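Local atomic coordinates of flagellin B1 (Methanocaldococcus jannaschii DSM 2661, PDB entry 5YA6), a protein that binds a calcium ion and probably serves as a building block of the archaellum, the swimming filament of archaea. Residues Asp30-Tyr35 / Ile152-Pro157; Leu52-Asp57 / Leu120-Asn125. All coordinates share one frame; numbering follows the deposited sequence. Where two conformers were deposited one is given.

How the contacts relate
Contacts 1 and 2 lie side by side in the interior, with their centres about 8 Å apart, and each is about 8 Å from the centre of the chain. Along the sequence the segments run 30-35, 52-57, 120-125 and 152-157, so contact 1 brackets contact 2. The strand parts of all four lie in one mixed, curled β-sheet. Strands 28-38 and 117-123 are antiparallel neighbours in it, probably joined by I34 O to L120 N (2.8 Å) and L32 N to V122 O (2.9 Å). From this shared pair L32 and I34 reach strand 150-155, while L120 and V122 reach strand 51-56. The two contacts thus appear to be parts of one apolar core within the globular flagellin domain.

Contact 1 of 2, residues Asp30-Tyr35 / Ile152-Pro157; sequences DKLAIY and IQFTTP
I34 and I152 meet with their side chains crossing at about a right angle; the methyl I34 CG2 lies 4.0 Å from the methylene I152 CG1. Followed outward, I34 first meets its sheet neighbour: I34 CB sits 4.1 Å from L120 CB. There the chain forks. CG2, anti to the backbone N, faces I152, and I34 CG2 is also 4.3 Å from I152 CD1. CG1 takes the place beside the backbone N (chi1 -57°) and, with chi2 close to extended, carries I34 CD1 off at a wide angle from CG2, to 4.0 Å from L52 CD2. One isoleucine therefore fills space against three strands. Two residues back, L32 points to the same side and its CD2 reaches F154 CZ at 3.9 Å, obliquely to the ring; the two side chains approach from opposite directions. The methyl T156 CG2 lies in plane at the ring edge, 3.8 Å from F154 CE1. L167 of strand 164-168 packs on both L32 and F154. Alternate residues turned inward, meeting strands far along the sheet order through side chains rather than backbone bonds, are what a sheet closing over its own core gives, consistent with the β-sandwich-like domain of archaeal flagellins.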
# COMPACT_ATOMS: atom_id res chain seq x y z
N ASP B 30 -10.67 15.01 -4.36
CA ASP B 30 -11.80 14.22 -4.84
C ASP B 30 -11.42 13.29 -5.99
O ASP B 30 -12.16 12.40 -6.30
CB ASP B 30 -12.97 15.13 -5.23
CG ASP B 30 -12.64 16.02 -6.42
OD1 ASP B 30 -11.64 16.71 -6.34
OD2 ASP B 30 -13.36 16.01 -7.46
N LYS B 31 -10.29 13.54 -6.66
CA LYS B 31 -9.89 12.78 -7.80
C LYS B 31 -8.38 12.57 -7.79
O LYS B 31 -7.60 13.47 -7.28
CB LYS B 31 -10.27 13.46 -9.12
CG LYS B 31 -11.75 13.54 -9.44
CD LYS B 31 -11.92 14.31 -10.76
CE LYS B 31 -13.28 14.09 -11.30
NZ LYS B 31 -13.46 14.89 -12.57
N LEU B 32 -7.96 11.40 -8.29
CA LEU B 32 -6.52 11.00 -8.38
C LEU B 32 -6.19 10.72 -9.83
O LEU B 32 -7.01 10.18 -10.56
CB LEU B 32 -6.18 9.76 -7.54
CG LEU B 32 -6.44 9.89 -6.05
CD1 LEU B 32 -6.35 8.54 -5.40
CD2 LEU B 32 -5.47 10.88 -5.42
N ALA B 33 -4.96 10.99 -10.21
CA ALA B 33 -4.43 10.63 -11.51
C ALA B 33 -3.11 9.91 -11.26
O ALA B 33 -2.11 10.53 -10.77
CB ALA B 33 -4.24 11.89 -12.37
N ILE B 34 -3.09 8.59 -11.58
CA ILE B 34 -1.92 7.76 -11.27
C ILE B 34 -1.19 7.46 -12.55
O ILE B 34 -1.73 6.77 -13.46
CB ILE B 34 -2.34 6.45 -10.57
CG1 ILE B 34 -3.13 6.79 -9.30
CG2 ILE B 34 -1.16 5.52 -10.37
CD1 ILE B 34 -3.94 5.61 -8.77
N TYR B 35 0.02 7.98 -12.68
CA TYR B 35 0.77 7.85 -13.94
C TYR B 35 1.67 6.62 -13.91
O TYR B 35 2.32 6.34 -12.92
CB TYR B 35 1.62 9.06 -14.24
CG TYR B 35 0.77 10.33 -14.46
CD1 TYR B 35 0.25 11.06 -13.41
CD2 TYR B 35 0.54 10.81 -15.74
CE1 TYR B 35 -0.53 12.19 -13.62
CE2 TYR B 35 -0.24 11.95 -15.96
CZ TYR B 35 -0.75 12.65 -14.90
OH TYR B 35 -1.55 13.77 -15.15
N ILE B 152 1.83 2.41 -5.41
CA ILE B 152 1.33 3.68 -4.97
C ILE B 152 1.52 3.86 -3.47
O ILE B 152 1.09 2.99 -2.70
CB ILE B 152 -0.15 3.84 -5.29
CG1 ILE B 152 -0.38 3.79 -6.86
CG2 ILE B 152 -0.71 5.14 -4.72
CD1 ILE B 152 -0.60 2.38 -7.43
N GLN B 153 2.28 4.81 -3.11
CA GLN B 153 2.32 5.25 -1.66
C GLN B 153 2.49 6.81 -1.47
O GLN B 153 3.43 7.44 -1.95
CB GLN B 153 3.59 4.66 -1.04
CG GLN B 153 3.66 5.01 0.46
CD GLN B 153 2.36 4.79 1.25
OE1 GLN B 153 1.83 5.69 1.97
NE2 GLN B 153 1.84 3.59 1.09
N PHE B 154 1.54 7.38 -0.79
CA PHE B 154 1.65 8.80 -0.51
C PHE B 154 0.90 9.16 0.73
O PHE B 154 -0.01 8.44 1.15
CB PHE B 154 1.21 9.65 -1.69
CG PHE B 154 -0.20 9.47 -2.10
CD1 PHE B 154 -1.23 10.23 -1.51
CD2 PHE B 154 -0.53 8.66 -3.20
CE1 PHE B 154 -2.54 10.10 -1.93
CE2 PHE B 154 -1.82 8.51 -3.61
CZ PHE B 154 -2.86 9.19 -2.99
N THR B 155 1.31 10.26 1.32
CA THR B 155 0.58 10.88 2.41
C THR B 155 0.15 12.21 1.86
O THR B 155 1.00 12.98 1.43
CB THR B 155 1.50 11.12 3.63
OG1 THR B 155 2.24 9.94 3.92
CG2 THR B 155 0.67 11.58 4.83
N THR B 156 -1.16 12.52 1.89
CA THR B 156 -1.58 13.81 1.35
C THR B 156 -0.99 14.93 2.26
O THR B 156 -0.80 14.72 3.44
CB THR B 156 -3.09 13.99 1.27
OG1 THR B 156 -3.70 13.90 2.54
CG2 THR B 156 -3.64 12.93 0.33
N PRO B 157 -0.73 16.08 1.68
CA PRO B 157 -0.09 17.15 2.48
C PRO B 157 -1.02 17.65 3.57
O PRO B 157 -2.23 17.41 3.53
CB PRO B 157 0.18 18.22 1.46
CG PRO B 157 -0.72 17.98 0.32
CD PRO B 157 -0.82 16.47 0.26

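Contact 2 of 2, residues Leu52-Asp57 / Leu120-Asn125; sequences LFLIYD and LLVNAN
Core packing between non-neighbouring strands of the curled flagellin sheet brings L52 and L54 of strand 51-56 against L120 and V122 of strand 117-123. The short strand segments run 11.1 Å apart at closest approach, with their directions 43° from parallel, a gap bridged by side chains. The backbones of L52 and L54 bond to L63 and H61 on the adjacent strand 59-69. L52 has CG anti to its backbone N (chi1 179°) and splits its methyls between two partners: L52 CD2 packs on V122 CG2 at 3.7 Å, and L52 CD1 lies 4.3 Å from L120 CD1. V122 divides its own branches in turn. CG2, the one beside its backbone N, takes L52, and V122 CG1 looks to L54 CD1 at a looser 4.4 Å. L52 and V122 thus each touch two residues of the other segment. L63 packs against L54 and V122, and Y95 against L52 and L120. Helix 124-128 follows, with N123 at its N-cap, where N123 OD1 accepts a hydrogen bond from A126 N. Every touching atom is a methyl carbon, so cohesion here rests on dispersion and the exclusion of water.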
# COMPACT_ATOMS: atom_id res chain seq x y z
N LEU B 52 -6.53 -2.35 -9.76
CA LEU B 52 -6.00 -1.33 -8.94
C LEU B 52 -6.50 -1.56 -7.51
O LEU B 52 -7.69 -1.43 -7.21
CB LEU B 52 -6.41 0.03 -9.46
CG LEU B 52 -5.90 1.24 -8.65
CD1 LEU B 52 -4.36 1.25 -8.63
CD2 LEU B 52 -6.44 2.53 -9.22
N PHE B 53 -5.55 -1.76 -6.59
CA PHE B 53 -5.83 -1.97 -5.15
C PHE B 53 -5.47 -0.73 -4.41
O PHE B 53 -4.37 -0.23 -4.61
CB PHE B 53 -4.99 -3.19 -4.65
CG PHE B 53 -5.31 -4.50 -5.34
CD1 PHE B 53 -6.28 -5.38 -4.84
CD2 PHE B 53 -4.63 -4.89 -6.44
CE1 PHE B 53 -6.60 -6.56 -5.52
CE2 PHE B 53 -4.91 -6.09 -7.11
CZ PHE B 53 -5.89 -6.94 -6.63
N LEU B 54 -6.37 -0.17 -3.63
CA LEU B 54 -6.09 1.01 -2.85
C LEU B 54 -6.58 0.85 -1.41
O LEU B 54 -7.77 0.72 -1.19
CB LEU B 54 -6.83 2.19 -3.42
CG LEU B 54 -6.39 2.66 -4.82
CD1 LEU B 54 -7.36 3.72 -5.34
CD2 LEU B 54 -4.99 3.22 -4.77
N ILE B 55 -5.70 1.04 -0.43
CA ILE B 55 -6.09 1.06 0.97
C ILE B 55 -6.14 2.50 1.49
O ILE B 55 -5.21 3.30 1.32
CB ILE B 55 -5.04 0.29 1.81
CG1 ILE B 55 -4.83 -1.14 1.35
CG2 ILE B 55 -5.39 0.34 3.33
CD1 ILE B 55 -3.48 -1.76 1.69
N TYR B 56 -7.25 2.85 2.17
CA TYR B 56 -7.42 4.18 2.74
C TYR B 56 -8.48 4.04 3.85
O TYR B 56 -9.51 3.42 3.65
CB TYR B 56 -7.77 5.28 1.65
CG TYR B 56 -8.26 6.55 2.30
CD1 TYR B 56 -7.44 7.33 3.09
CD2 TYR B 56 -9.62 6.93 2.21
CE1 TYR B 56 -7.91 8.41 3.80
CE2 TYR B 56 -10.06 8.06 2.84
CZ TYR B 56 -9.24 8.81 3.65
OH TYR B 56 -9.72 9.84 4.38
N ASP B 57 -8.18 4.57 5.02
CA ASP B 57 -9.15 4.77 6.07
C ASP B 57 -9.80 3.46 6.48
O ASP B 57 -10.97 3.40 6.66
CB ASP B 57 -10.22 5.81 5.61
CG ASP B 57 -11.09 6.34 6.79
OD1 ASP B 57 -10.62 6.42 7.92
OD2 ASP B 57 -12.25 6.63 6.54
N LEU B 120 -4.16 6.62 -14.75
CA LEU B 120 -5.37 5.97 -14.22
C LEU B 120 -6.12 7.09 -13.58
O LEU B 120 -5.67 7.70 -12.62
CB LEU B 120 -5.01 4.87 -13.21
CG LEU B 120 -3.91 3.92 -13.69
CD1 LEU B 120 -3.69 2.90 -12.57
CD2 LEU B 120 -4.24 3.20 -15.00
N LEU B 121 -7.32 7.32 -14.08
CA LEU B 121 -8.21 8.32 -13.54
C LEU B 121 -9.15 7.64 -12.51
O LEU B 121 -9.94 6.75 -12.83
CB LEU B 121 -8.99 8.97 -14.73
CG LEU B 121 -8.15 9.54 -15.88
CD1 LEU B 121 -9.10 9.98 -17.00
CD2 LEU B 121 -7.21 10.64 -15.41
N VAL B 122 -9.09 8.14 -11.28
CA VAL B 122 -9.85 7.60 -10.14
C VAL B 122 -10.68 8.69 -9.46
O VAL B 122 -10.14 9.75 -9.15
CB VAL B 122 -8.89 6.94 -9.09
CG1 VAL B 122 -9.67 6.39 -7.90
CG2 VAL B 122 -8.10 5.83 -9.76
N ASN B 123 -12.00 8.47 -9.30
CA ASN B 123 -12.81 9.38 -8.56
C ASN B 123 -12.77 8.96 -7.14
O ASN B 123 -13.48 8.02 -6.72
CB ASN B 123 -14.27 9.48 -9.01
CG ASN B 123 -14.95 10.68 -8.34
OD1 ASN B 123 -15.05 10.74 -7.15
ND2 ASN B 123 -15.31 11.69 -9.13
N ALA B 124 -11.87 9.57 -6.39
CA ALA B 124 -11.72 9.20 -4.97
C ALA B 124 -12.95 9.47 -4.14
O ALA B 124 -13.23 8.72 -3.21
CB ALA B 124 -10.54 9.96 -4.37
N ASN B 125 -13.68 10.56 -4.44
CA ASN B 125 -14.92 10.87 -3.78
C ASN B 125 -15.91 9.70 -3.91
O ASN B 125 -16.57 9.32 -2.94
CB ASN B 125 -15.47 12.19 -4.37
CG ASN B 125 -16.64 12.73 -3.65
OD1 ASN B 125 -16.63 12.95 -2.44
ND2 ASN B 125 -17.70 13.01 -4.41